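Local coordinates for 3-oxoacyl-[acyl-carrier-protein] synthase 2 (Rickettsia rickettsii, PDB 4JGA), which probably catalyses the condensation of malonyl-ACP with a growing acyl chain, the condensing step of fatty acid elongation in bacteria, as a thiolase-fold beta-ketoacyl-ACP synthase of the FabF type, at residues Y277-G282 with V430-L435; R304-A309 with A339-L344; P317-Y322 with I412-S417; P350-S355 with V398-V403. One frame throughout, in Å; residues are numbered along the deposited sequence.

Contact 1: Y277-G282 with V430-L435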
loop_
_atom_site.group_PDB
_atom_site.type_symbol
_atom_site.label_atom_id
_atom_site.label_comp_id
_atom_site.label_asym_id
_atom_site.label_seq_id
_atom_site.Cartn_x
_atom_site.Cartn_y
_atom_site.Cartn_z
ATOM N N TYR A 277 9.679 -24.523 -4.816
ATOM C CA TYR A 277 9.202 -24.373 -6.196
ATOM C C TYR A 277 10.203 -23.666 -7.104
ATOM O O TYR A 277 10.178 -23.880 -8.318
ATOM C CB TYR A 277 7.922 -23.560 -6.221
ATOM C CG TYR A 277 6.719 -24.251 -5.641
ATOM C CD1 TYR A 277 5.923 -25.076 -6.434
ATOM C CD2 TYR A 277 6.337 -24.041 -4.323
ATOM C CE1 TYR A 277 4.806 -25.708 -5.914
ATOM C CE2 TYR A 277 5.229 -24.691 -3.799
ATOM C CZ TYR A 277 4.470 -25.518 -4.614
ATOM O OH TYR A 277 3.366 -26.129 -4.123
ATOM N N GLY A 278 11.075 -22.839 -6.526
ATOM C CA GLY A 278 11.921 -21.971 -7.289
ATOM C C GLY A 278 12.583 -20.930 -6.425
ATOM O O GLY A 278 12.230 -20.752 -5.255
ATOM N N GLU A 279 13.532 -20.209 -7.002
ATOM C CA GLU A 279 14.222 -19.152 -6.287
ATOM C C GLU A 279 13.899 -17.793 -6.951
ATOM O O GLU A 279 13.944 -17.654 -8.176
ATOM C CB GLU A 279 15.720 -19.416 -6.252
ATOM C CG GLU A 279 16.505 -18.396 -5.417
ATOM C CD GLU A 279 18.006 -18.607 -5.465
ATOM O OE1 GLU A 279 18.440 -19.627 -6.061
ATOM O OE2 GLU A 279 18.728 -17.771 -4.862
ATOM N N VAL A 280 13.549 -16.816 -6.131
ATOM C CA VAL A 280 13.301 -15.464 -6.618
ATOM C C VAL A 280 14.649 -14.772 -6.630
ATOM O O VAL A 280 15.254 -14.582 -5.593
ATOM C CB VAL A 280 12.334 -14.681 -5.706
ATOM C CG1 VAL A 280 11.934 -13.366 -6.350
ATOM C CG2 VAL A 280 11.096 -15.504 -5.432
ATOM N N ILE A 281 15.137 -14.449 -7.814
ATOM C CA ILE A 281 16.492 -13.961 -7.953
ATOM C C ILE A 281 16.591 -12.532 -8.465
ATOM O O ILE A 281 17.645 -11.931 -8.363
ATOM C CB ILE A 281 17.366 -14.879 -8.863
ATOM C CG1 ILE A 281 16.739 -15.124 -10.238
ATOM C CG2 ILE A 281 17.667 -16.189 -8.177
ATOM C CD1 ILE A 281 17.737 -15.728 -11.217
ATOM N N GLY A 282 15.529 -12.007 -9.045
ATOM C CA GLY A 282 15.573 -10.665 -9.592
ATOM C C GLY A 282 14.285 -9.917 -9.439
ATOM O O GLY A 282 13.191 -10.496 -9.595
ATOM N N VAL A 430 12.080 -12.048 -11.641
ATOM C CA VAL A 430 12.754 -13.190 -12.236
ATOM C C VAL A 430 12.831 -14.343 -11.220
ATOM O O VAL A 430 13.281 -14.180 -10.074
ATOM C CB VAL A 430 14.177 -12.859 -12.726
ATOM C CG1 VAL A 430 14.888 -14.118 -13.241
ATOM C CG2 VAL A 430 14.129 -11.801 -13.799
ATOM N N ILE A 431 12.442 -15.524 -11.690
ATOM C CA ILE A 431 12.447 -16.726 -10.902
ATOM C C ILE A 431 13.293 -17.747 -11.623
ATOM O O ILE A 431 13.269 -17.829 -12.851
ATOM C CB ILE A 431 11.044 -17.334 -10.831
ATOM C CG1 ILE A 431 10.097 -16.375 -10.147
ATOM C CG2 ILE A 431 11.066 -18.626 -10.026
ATOM C CD1 ILE A 431 8.641 -16.858 -10.313
ATOM N N LYS A 432 14.000 -18.564 -10.865
ATOM C CA LYS A 432 14.722 -19.641 -11.472
ATOM C C LYS A 432 14.421 -20.963 -10.794
ATOM O O LYS A 432 14.111 -21.025 -9.633
ATOM C CB LYS A 432 16.224 -19.323 -11.533
ATOM C CG LYS A 432 17.006 -19.800 -10.355
ATOM C CD LYS A 432 18.485 -19.641 -10.547
ATOM C CE LYS A 432 19.183 -20.046 -9.265
ATOM N NZ LYS A 432 20.644 -20.263 -9.411
ATOM N N SER A 433 14.533 -22.026 -11.554
ATOM C CA SER A 433 14.481 -23.356 -11.010
ATOM C C SER A 433 15.603 -23.537 -10.001
ATOM O O SER A 433 16.738 -23.096 -10.222
ATOM C CB SER A 433 14.645 -24.388 -12.122
ATOM O OG SER A 433 15.109 -25.576 -11.576
ATOM N N ILE A 434 15.278 -24.186 -8.897
ATOM C CA ILE A 434 16.230 -24.401 -7.823
ATOM C C ILE A 434 17.295 -25.438 -8.203
ATOM O O ILE A 434 18.378 -25.458 -7.617
ATOM C CB ILE A 434 15.486 -24.771 -6.527
ATOM C CG1 ILE A 434 16.310 -24.383 -5.295
ATOM C CG2 ILE A 434 15.079 -26.239 -6.534
ATOM C CD1 ILE A 434 16.642 -22.898 -5.161
ATOM N N LEU A 435 16.993 -26.280 -9.191
ATOM C CA LEU A 435 17.995 -27.206 -9.773
ATOM C C LEU A 435 19.113 -26.469 -10.535
ATOM O O LEU A 435 20.218 -26.986 -10.667
ATOM C CB LEU A 435 17.294 -28.209 -10.697
ATOM C CG LEU A 435 16.100 -28.892 -10.030
ATOM C CD1 LEU A 435 15.349 -29.718 -11.055
ATOM C CD2 LEU A 435 16.565 -29.724 -8.836
HETATM O O HOH W 1 12.589 -25.390 -9.005
#
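Tyr277 is joined through a water to Ile434, just beyond strand 425-432: Tyr277 O accepts a hydrogen bond from the water, which accepts one from Ile434 N. Gly278 follows with its CA 3.3 Å from Lys432 O and beside Ile431 CG2. Strands 278-287 and 425-432, antiparallel neighbours in the central sheet of the thiolase-like fold, meet in a hydrogen-bonded pair at Glu279 and Lys432. Glu279 N donates to Lys432 O at 2.8 Å, nearly along the C=O axis, and Lys432 N returns an equally short bond to Glu279 O. The Glu279 side chain, CG anti to the backbone N (chi1 -175°), runs alongside Lys432 in the same direction. Its OE1 is 3.3 Å from Lys432 CE but 4.1 Å from Lys432 NZ, too far for a salt bridge, and the carboxylate instead pairs with Arg17, just before strand 18-26. CD1 of Ile434 closes over Glu279 CB and OE1. Val280 turns to the other face with Ile431, where Phe373 of helix 368-382 covers both. A classic beta bulge comes next: Ile281 N (2.9 Å) and Gly282 N (3.3 Å) both donate to Val430 O. Ile281 sets CG1 in the crowded position between N and carbonyl carbon (chi1 54°), which brings it 3.7 Å from Val430 CG1, while its CD1 touches Lys432 CB, the side chains crossing at about a right angle. Gly282 O takes Val430 N at 2.8 Å, from above the carbonyl plane. Two N-H groups thus satisfy one buried carbonyl, and the Glu279 carboxylate, bridged to Arg17 with the Lys432 ammonium nearby, is probably ionised.

Contact 2: R304-A309 with A339-L344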
loop_
_atom_site.group_PDB
_atom_site.type_symbol
_atom_site.label_atom_id
_atom_site.label_comp_id
_atom_site.label_asym_id
_atom_site.label_seq_id
_atom_site.Cartn_x
_atom_site.Cartn_y
_atom_site.Cartn_z
ATOM N N ARG A 304 13.176 -0.813 -18.604
ATOM C CA ARG A 304 14.079 -0.736 -17.482
ATOM C C ARG A 304 13.746 -1.753 -16.390
ATOM O O ARG A 304 14.637 -2.319 -15.807
ATOM C CB ARG A 304 14.095 0.677 -16.899
ATOM C CG ARG A 304 14.822 1.698 -17.786
ATOM C CD ARG A 304 14.568 3.123 -17.311
ATOM N NE ARG A 304 14.925 3.234 -15.914
ATOM C CZ ARG A 304 14.133 3.675 -14.944
ATOM N NH1 ARG A 304 12.941 4.222 -15.192
ATOM N NH2 ARG A 304 14.582 3.629 -13.697
ATOM N N ALA A 305 12.472 -1.944 -16.078
ATOM C CA ALA A 305 12.109 -2.915 -15.051
ATOM C C ALA A 305 12.614 -4.317 -15.405
ATOM O O ALA A 305 13.174 -5.010 -14.561
ATOM C CB ALA A 305 10.620 -2.939 -14.837
ATOM N N MET A 306 12.401 -4.721 -16.656
ATOM C CA MET A 306 12.894 -6.008 -17.131
ATOM C C MET A 306 14.416 -6.066 -17.049
ATOM O O MET A 306 14.993 -7.011 -16.511
ATOM C CB MET A 306 12.435 -6.284 -18.571
ATOM C CG MET A 306 10.929 -6.511 -18.671
ATOM S SD MET A 306 10.418 -6.969 -20.338
ATOM C CE MET A 306 10.618 -5.402 -21.201
ATOM N N ARG A 307 15.047 -5.034 -17.576
ATOM C CA ARG A 307 16.487 -4.987 -17.618
ATOM C C ARG A 307 17.083 -5.054 -16.216
ATOM O O ARG A 307 18.020 -5.815 -15.970
ATOM C CB ARG A 307 16.953 -3.712 -18.315
ATOM C CG ARG A 307 18.459 -3.630 -18.518
ATOM C CD ARG A 307 18.906 -2.187 -18.707
ATOM N NE ARG A 307 18.430 -1.387 -17.565
ATOM C CZ ARG A 307 18.402 -0.057 -17.542
ATOM N NH1 ARG A 307 18.829 0.643 -18.579
ATOM N NH2 ARG A 307 17.951 0.567 -16.462
ATOM N N ASP A 308 16.548 -4.247 -15.316
ATOM C CA ASP A 308 17.033 -4.224 -13.936
ATOM C C ASP A 308 16.779 -5.543 -13.188
ATOM O O ASP A 308 17.556 -5.931 -12.349
ATOM C CB ASP A 308 16.353 -3.104 -13.160
ATOM C CG ASP A 308 16.747 -1.706 -13.669
ATOM O OD1 ASP A 308 17.602 -1.571 -14.586
ATOM O OD2 ASP A 308 16.148 -0.768 -13.117
ATOM N N ALA A 309 15.679 -6.203 -13.499
ATOM C CA ALA A 309 15.344 -7.442 -12.813
ATOM C C ALA A 309 16.407 -8.490 -13.121
ATOM O O ALA A 309 16.864 -9.201 -12.238
ATOM C CB ALA A 309 13.963 -7.918 -13.213
ATOM N N ALA A 339 7.299 -4.321 -28.034
ATOM C CA ALA A 339 8.486 -3.650 -28.587
ATOM C C ALA A 339 9.586 -3.622 -27.534
ATOM O O ALA A 339 10.750 -3.902 -27.860
ATOM C CB ALA A 339 8.166 -2.247 -29.111
ATOM N N ALA A 340 9.239 -3.332 -26.285
ATOM C CA ALA A 340 10.249 -3.379 -25.207
ATOM C C ALA A 340 10.871 -4.793 -25.026
ATOM O O ALA A 340 12.075 -4.940 -24.913
ATOM C CB ALA A 340 9.660 -2.891 -23.881
ATOM N N VAL A 341 10.023 -5.821 -25.016
ATOM C CA VAL A 341 10.481 -7.207 -24.966
ATOM C C VAL A 341 11.398 -7.579 -26.137
ATOM O O VAL A 341 12.493 -8.111 -25.949
ATOM C CB VAL A 341 9.276 -8.168 -24.861
ATOM C CG1 VAL A 341 9.709 -9.605 -25.118
ATOM C CG2 VAL A 341 8.627 -8.020 -23.488
ATOM N N GLN A 342 10.983 -7.232 -27.351
ATOM C CA GLN A 342 11.784 -7.571 -28.529
ATOM C C GLN A 342 13.135 -6.816 -28.561
ATOM O O GLN A 342 14.159 -7.397 -28.902
ATOM C CB GLN A 342 10.945 -7.451 -29.818
ATOM C CG GLN A 342 9.896 -8.552 -29.824
ATOM C CD GLN A 342 9.013 -8.636 -31.043
ATOM O OE1 GLN A 342 8.493 -9.708 -31.348
ATOM N NE2 GLN A 342 8.803 -7.518 -31.724
ATOM N N LYS A 343 13.124 -5.553 -28.150
ATOM C CA LYS A 343 14.337 -4.760 -28.034
ATOM C C LYS A 343 15.315 -5.466 -27.125
ATOM O O LYS A 343 16.474 -5.621 -27.447
ATOM C CB LYS A 343 14.012 -3.382 -27.432
ATOM C CG LYS A 343 15.123 -2.324 -27.532
ATOM C CD LYS A 343 14.656 -1.239 -28.505
ATOM C CE LYS A 343 15.743 -0.206 -28.825
ATOM N NZ LYS A 343 16.633 -0.651 -29.914
ATOM N N LEU A 344 14.822 -5.914 -25.976
ATOM C CA LEU A 344 15.677 -6.538 -24.977
ATOM C C LEU A 344 16.099 -7.974 -25.332
ATOM O O LEU A 344 17.245 -8.378 -25.024
ATOM C CB LEU A 344 14.919 -6.540 -23.651
ATOM C CG LEU A 344 15.635 -6.660 -22.334
ATOM C CD1 LEU A 344 16.842 -5.740 -22.215
ATOM C CD2 LEU A 344 14.592 -6.342 -21.253
#
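Two helices of the thiolase-like fold, 300-312 and 331-345, pack on the same side of the central sheet, their local axes 10.4 Å apart and inclined at 38° in roughly the same direction. Met306 carries most of the contact. Its CB presses on CD2 of Leu344 at 3.4 Å, tighter than usual for two carbons. CG is set anti to the carbonyl carbon (chi1 -68°) and sends the chain toward helix 331-345, packing on the way against Leu416 of strand 414-421. SD meets CG2 of Val341 at 3.8 Å, the two side chains crossing at about a right angle. A bend at chi3 (-72°) then carries CE to the CB of Ala340, also 3.8 Å away, so that the small alanine receives the tip of the thioether. Leu344 reaches back from the other helix with CG anti to its backbone N, and its CD2 also touches Arg307 N, while Tyr303 and Met310 flank it from helix 300-312. The Arg307 side chain leads away from this apolar interface and grips the carboxylate of the next residue side-on: NE and NH2 both donate to Asp308 OD1, with NH2 at 2.9 Å on its syn lone pair.

Contact 3: P317-Y322 with I412-S417. With NA (sodium ion), chain E; K (potassium ion), chain C.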
loop_
_atom_site.group_PDB
_atom_site.type_symbol
_atom_site.label_atom_id
_atom_site.label_comp_id
_atom_site.label_asym_id
_atom_site.label_seq_id
_atom_site.Cartn_x
_atom_site.Cartn_y
_atom_site.Cartn_z
ATOM N N PRO A 317 20.176 -11.749 -20.882
ATOM C CA PRO A 317 18.840 -11.981 -21.442
ATOM C C PRO A 317 18.661 -13.297 -22.221
ATOM O O PRO A 317 17.546 -13.784 -22.308
ATOM C CB PRO A 317 18.634 -10.772 -22.345
ATOM C CG PRO A 317 19.477 -9.696 -21.720
ATOM C CD PRO A 317 20.706 -10.428 -21.264
ATOM N N ASP A 318 19.740 -13.869 -22.740
ATOM C CA ASP A 318 19.692 -15.193 -23.372
ATOM C C ASP A 318 19.239 -16.291 -22.411
ATOM O O ASP A 318 18.774 -17.336 -22.842
ATOM C CB ASP A 318 21.069 -15.563 -23.915
ATOM C CG ASP A 318 22.131 -15.526 -22.829
ATOM O OD1 ASP A 318 22.349 -14.445 -22.268
ATOM O OD2 ASP A 318 22.705 -16.577 -22.497
ATOM N N MET A 319 19.356 -16.050 -21.105
ATOM C CA MET A 319 19.085 -17.078 -20.120
ATOM C C MET A 319 17.578 -17.258 -19.820
ATOM O O MET A 319 17.174 -18.313 -19.353
ATOM C CB MET A 319 19.873 -16.808 -18.832
ATOM C CG MET A 319 21.374 -17.071 -18.985
ATOM S SD MET A 319 22.344 -16.443 -17.604
ATOM C CE MET A 319 21.777 -17.556 -16.304
ATOM N N ILE A 320 16.765 -16.223 -20.038
ATOM C CA ILE A 320 15.321 -16.315 -19.837
ATOM C C ILE A 320 14.763 -17.351 -20.816
ATOM O O ILE A 320 15.128 -17.354 -21.994
ATOM C CB ILE A 320 14.645 -14.966 -20.090
ATOM C CG1 ILE A 320 15.089 -13.947 -19.035
ATOM C CG2 ILE A 320 13.135 -15.084 -20.103
ATOM C CD1 ILE A 320 14.697 -14.314 -17.628
ATOM N N ASP A 321 13.881 -18.225 -20.341
ATOM C CA ASP A 321 13.195 -19.199 -21.252
ATOM C C ASP A 321 11.747 -18.825 -21.575
ATOM O O ASP A 321 11.246 -19.077 -22.678
ATOM C CB ASP A 321 13.237 -20.570 -20.620
ATOM C CG ASP A 321 14.643 -21.083 -20.450
ATOM O OD1 ASP A 321 15.431 -21.028 -21.429
ATOM O OD2 ASP A 321 14.962 -21.542 -19.325
ATOM N N TYR A 322 11.076 -18.225 -20.592
ATOM C CA TYR A 322 9.657 -17.903 -20.724
ATOM C C TYR A 322 9.378 -16.590 -20.011
ATOM O O TYR A 322 9.964 -16.321 -18.954
ATOM C CB TYR A 322 8.760 -19.042 -20.184
ATOM C CG TYR A 322 7.315 -18.633 -20.002
ATOM C CD1 TYR A 322 6.506 -18.388 -21.108
ATOM C CD2 TYR A 322 6.758 -18.451 -18.730
ATOM C CE1 TYR A 322 5.190 -17.998 -20.953
ATOM C CE2 TYR A 322 5.432 -18.068 -18.582
ATOM C CZ TYR A 322 4.663 -17.837 -19.698
ATOM O OH TYR A 322 3.342 -17.417 -19.580
ATOM N N ILE A 412 12.218 -24.845 -19.339
ATOM C CA ILE A 412 11.966 -23.626 -18.574
ATOM C C ILE A 412 12.687 -23.630 -17.221
ATOM O O ILE A 412 12.227 -24.250 -16.254
ATOM C CB ILE A 412 10.468 -23.362 -18.339
ATOM C CG1 ILE A 412 9.715 -23.356 -19.675
ATOM C CG2 ILE A 412 10.288 -22.007 -17.651
ATOM C CD1 ILE A 412 8.235 -23.069 -19.535
ATOM N N ASP A 413 13.820 -22.929 -17.178
ATOM C CA ASP A 413 14.635 -22.816 -15.981
ATOM C C ASP A 413 14.624 -21.390 -15.437
ATOM O O ASP A 413 14.867 -21.193 -14.266
ATOM C CB ASP A 413 16.065 -23.230 -16.280
ATOM C CG ASP A 413 16.211 -24.749 -16.479
ATOM O OD1 ASP A 413 15.389 -25.535 -15.978
ATOM O OD2 ASP A 413 17.143 -25.145 -17.166
ATOM N N TYR A 414 14.426 -20.406 -16.285
ATOM C CA TYR A 414 14.343 -19.044 -15.838
ATOM C C TYR A 414 13.115 -18.406 -16.446
ATOM O O TYR A 414 12.884 -18.512 -17.661
ATOM C CB TYR A 414 15.559 -18.240 -16.280
ATOM C CG TYR A 414 16.863 -18.626 -15.643
ATOM C CD1 TYR A 414 17.636 -19.684 -16.138
ATOM C CD2 TYR A 414 17.354 -17.909 -14.566
ATOM C CE1 TYR A 414 18.866 -20.008 -15.560
ATOM C CE2 TYR A 414 18.563 -18.239 -13.978
ATOM C CZ TYR A 414 19.301 -19.271 -14.473
ATOM O OH TYR A 414 20.479 -19.552 -13.859
ATOM N N VAL A 415 12.364 -17.700 -15.609
ATOM C CA VAL A 415 11.151 -17.020 -16.040
ATOM C C VAL A 415 11.144 -15.563 -15.593
ATOM O O VAL A 415 11.548 -15.251 -14.473
ATOM C CB VAL A 415 9.913 -17.698 -15.472
ATOM C CG1 VAL A 415 8.653 -16.904 -15.838
ATOM C CG2 VAL A 415 9.819 -19.121 -15.997
ATOM N N LEU A 416 10.705 -14.687 -16.495
ATOM C CA LEU A 416 10.492 -13.277 -16.229
ATOM C C LEU A 416 8.971 -13.016 -16.253
ATOM O O LEU A 416 8.271 -13.457 -17.176
ATOM C CB LEU A 416 11.173 -12.409 -17.308
ATOM C CG LEU A 416 10.885 -10.907 -17.317
ATOM C CD1 LEU A 416 11.547 -10.229 -16.137
ATOM C CD2 LEU A 416 11.379 -10.255 -18.587
ATOM N N SER A 417 8.477 -12.274 -15.266
ATOM C CA SER A 417 7.069 -11.896 -15.227
ATOM C C SER A 417 6.936 -10.384 -14.994
ATOM O O SER A 417 7.511 -9.840 -14.073
ATOM C CB SER A 417 6.337 -12.669 -14.107
ATOM O OG SER A 417 4.951 -12.362 -14.089
HETATM NA NA NA E . 17.124 -19.579 -22.696
HETATM K K K C . 2.944 -11.144 -15.816
HETATM O O HOH W 2 15.437 -19.291 -24.610
HETATM O O HOH W 3 19.203 -19.458 -24.773
#
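Residues 319-322 approach 412-416 almost at a right angle (88° between end-to-end directions), yet Tyr322 pairs in parallel with Val415, and Tyr322 O accepts from Leu416 N at 3.0 Å. Just before this, Asp321 N donates to Tyr414 O at 2.9 Å. The Asp321 carboxylate divides its work. OD2 takes Asp413 N on its anti lone pair at 2.8 Å and, from above the carboxylate plane, the longer bond of Tyr414 N, besides a salt bridge to Lys411; OD1 binds the sodium ion at 2.6 Å, together with Asp318 O and two waters. Cation, lysine and amide donors would all favour the charged form. Met319 lies alongside Tyr414, its chain bent at chi3 so that CE rests 3.4 Å from Tyr414 OH. CD1 of Ile320 meets Leu416 CB, and Tyr322 CD2 meets Val415 CG1 at 3.8 Å. Ser417 OG, anti to its backbone N, binds the potassium ion at 2.9 Å; Asn324, Ala325, Glu372 and Asn418 complete the site. Strand 414-421 here lies between strands 322-324 and 425-432 of the central sheet, with Val415 against helix 368-382 and Leu416 against Phe345 of helix 331-345.

Contact 4: P350-S355 with V398-V403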
loop_
_atom_site.group_PDB
_atom_site.type_symbol
_atom_site.label_atom_id
_atom_site.label_comp_id
_atom_site.label_asym_id
_atom_site.label_seq_id
_atom_site.Cartn_x
_atom_site.Cartn_y
_atom_site.Cartn_z
ATOM N N PRO A 350 16.348 -15.190 -29.578
ATOM C CA PRO A 350 15.253 -15.206 -30.546
ATOM C C PRO A 350 14.175 -16.290 -30.300
ATOM O O PRO A 350 13.073 -16.148 -30.802
ATOM C CB PRO A 350 15.973 -15.441 -31.896
ATOM C CG PRO A 350 17.264 -16.108 -31.533
ATOM C CD PRO A 350 17.641 -15.534 -30.185
ATOM N N LYS A 351 14.509 -17.353 -29.561
ATOM C CA LYS A 351 13.588 -18.467 -29.305
ATOM C C LYS A 351 12.776 -18.313 -28.022
ATOM O O LYS A 351 12.070 -19.211 -27.633
ATOM C CB LYS A 351 14.365 -19.769 -29.159
ATOM C CG LYS A 351 15.221 -20.145 -30.339
ATOM C CD LYS A 351 15.537 -21.631 -30.273
ATOM C CE LYS A 351 15.995 -22.149 -31.603
ATOM N NZ LYS A 351 17.471 -22.284 -31.663
ATOM N N VAL A 352 12.913 -17.194 -27.344
ATOM C CA VAL A 352 12.230 -17.020 -26.083
ATOM C C VAL A 352 10.717 -17.118 -26.315
ATOM O O VAL A 352 10.213 -16.671 -27.345
ATOM C CB VAL A 352 12.595 -15.677 -25.424
ATOM C CG1 VAL A 352 11.994 -14.506 -26.189
ATOM C CG2 VAL A 352 12.115 -15.668 -23.989
ATOM N N LEU A 353 10.020 -17.712 -25.351
ATOM C CA LEU A 353 8.583 -17.806 -25.375
ATOM C C LEU A 353 8.028 -16.705 -24.492
ATOM O O LEU A 353 8.597 -16.395 -23.442
ATOM C CB LEU A 353 8.100 -19.166 -24.854
ATOM C CG LEU A 353 7.825 -20.299 -25.865
ATOM C CD1 LEU A 353 8.909 -20.441 -26.920
ATOM C CD2 LEU A 353 7.554 -21.608 -25.147
ATOM N N MET A 354 6.899 -16.141 -24.904
ATOM C CA MET A 354 6.165 -15.165 -24.088
ATOM C C MET A 354 4.673 -15.411 -24.243
ATOM O O MET A 354 4.219 -15.627 -25.352
ATOM C CB MET A 354 6.511 -13.716 -24.484
ATOM C CG MET A 354 5.659 -12.667 -23.765
ATOM S SD MET A 354 6.269 -10.941 -23.804
ATOM C CE MET A 354 5.859 -10.436 -25.446
ATOM N N SER A 355 3.919 -15.368 -23.144
ATOM C CA SER A 355 2.462 -15.479 -23.228
ATOM C C SER A 355 1.773 -14.615 -22.168
ATOM O O SER A 355 2.391 -14.191 -21.194
ATOM C CB SER A 355 2.017 -16.934 -23.120
ATOM O OG SER A 355 2.110 -17.428 -21.803
ATOM N N VAL A 398 4.949 -8.668 -34.387
ATOM C CA VAL A 398 5.327 -9.866 -33.646
ATOM C C VAL A 398 6.494 -10.595 -34.327
ATOM O O VAL A 398 6.431 -10.885 -35.524
ATOM C CB VAL A 398 4.139 -10.821 -33.455
ATOM C CG1 VAL A 398 4.599 -12.156 -32.895
ATOM C CG2 VAL A 398 3.114 -10.179 -32.529
ATOM N N ASN A 399 7.560 -10.861 -33.567
ATOM C CA ASN A 399 8.744 -11.568 -34.090
ATOM C C ASN A 399 9.230 -12.657 -33.166
ATOM O O ASN A 399 10.334 -13.164 -33.338
ATOM C CB ASN A 399 9.906 -10.594 -34.241
ATOM C CG ASN A 399 9.858 -9.799 -35.508
ATOM O OD1 ASN A 399 9.301 -10.208 -36.517
ATOM N ND2 ASN A 399 10.477 -8.627 -35.454
ATOM N N ILE A 400 8.449 -12.989 -32.156
ATOM C CA ILE A 400 8.790 -14.083 -31.256
ATOM C C ILE A 400 7.574 -14.953 -31.081
ATOM O O ILE A 400 6.480 -14.586 -31.485
ATOM C CB ILE A 400 9.255 -13.603 -29.864
ATOM C CG1 ILE A 400 8.231 -12.665 -29.250
ATOM C CG2 ILE A 400 10.606 -12.918 -29.977
ATOM C CD1 ILE A 400 8.549 -12.402 -27.800
ATOM N N ASP A 401 7.800 -16.118 -30.492
ATOM C CA ASP A 401 6.754 -17.093 -30.220
ATOM C C ASP A 401 5.894 -16.639 -29.015
ATOM O O ASP A 401 6.371 -16.590 -27.889
ATOM C CB ASP A 401 7.406 -18.444 -29.947
ATOM C CG ASP A 401 6.415 -19.583 -29.907
ATOM O OD1 ASP A 401 5.200 -19.363 -29.709
ATOM O OD2 ASP A 401 6.888 -20.719 -30.092
ATOM N N LEU A 402 4.634 -16.306 -29.277
ATOM C CA LEU A 402 3.699 -15.845 -28.246
ATOM C C LEU A 402 2.790 -16.968 -27.774
ATOM O O LEU A 402 1.764 -16.728 -27.099
ATOM C CB LEU A 402 2.860 -14.677 -28.747
ATOM C CG LEU A 402 3.626 -13.380 -29.027
ATOM C CD1 LEU A 402 2.704 -12.313 -29.620
ATOM C CD2 LEU A 402 4.370 -12.860 -27.791
ATOM N N VAL A 403 3.173 -18.198 -28.109
ATOM C CA VAL A 403 2.458 -19.380 -27.622
ATOM C C VAL A 403 0.978 -19.234 -27.958
ATOM O O VAL A 403 0.109 -19.431 -27.105
ATOM C CB VAL A 403 2.626 -19.576 -26.086
ATOM C CG1 VAL A 403 2.277 -21.023 -25.690
ATOM C CG2 VAL A 403 4.044 -19.292 -25.625
HETATM O O HOH W 4 10.553 -16.777 -29.915
HETATM O O HOH W 5 12.346 -14.597 -33.151
#
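A single direct hydrogen bond links the two backbones: Met354 N donates to Asp401 O at 3.1 Å, nearly along the C=O axis. The same carbonyl faces the CA of Leu353, and farther on the CA of Leu402 makes a C-H...O contact of 2.9 Å with Met354 O. Water extends the polar connection toward Pro350. One molecule donates hydrogen bonds to Pro350 O and Val352 O (2.6 Å) and accepts one from Asp401 N, so three backbone groups meet at one point; a second joins Pro350 O to Asn399 O. Within 398-403, Asp401 forms an Asx turn, its OD1 accepting from Val403 N at 2.8 Å on the anti lone pair, while OD2 is salt-bridged to Lys408. Strand 353-355 is the outermost strand of the central thiolase-fold sheet within this chain, so the irregular 398-403 segment covers its outer edge, while on its inner side Leu353 and Ser355 bond to strand 322-324. The apolar contacts fall into two groups. Met354, CG anti to N and bent at chi3 (76°), lies alongside Leu402 with CE 3.7 Å from CD2, and the same CE meets CD1 of Ile400 at 4.1 Å; Val341 of helix 331-345 touches both Met354 and Ile400. In the other, Val403 crosses Leu353 at about a right angle, its CG2 3.9 Å from Leu353 CG and also touching Ser355 CB. Apart from these, Leu353 CD1 lies along the Asp401 side chain, 3.8 Å from the carboxylate OD2.

Contacts 1, 3 and 4 follow one another across the same sheet, and contact 2 joins two helices packed beside it. Contacts 1 and 3, centres 10 Å apart, meet where strands 425-432 and 414-421 lie side by side, with a probable hydrogen bond between Ile431 O and Val415 N (2.9 Å). Contact 4 continues outward from contact 3, Tyr322 OH and Ser355 OG lying 2.5 Å apart. Contact 2 touches contact 3 through Met306 and Leu416, and contact 4 through Gln342 OE1 and Asn399 N (2.7 Å). Both ions meet contact 3; the Val352 side chain is about 6 Å from the sodium, and those of Met354, Met306 and Ile431 about 9, 10 and 10 Å from the potassium.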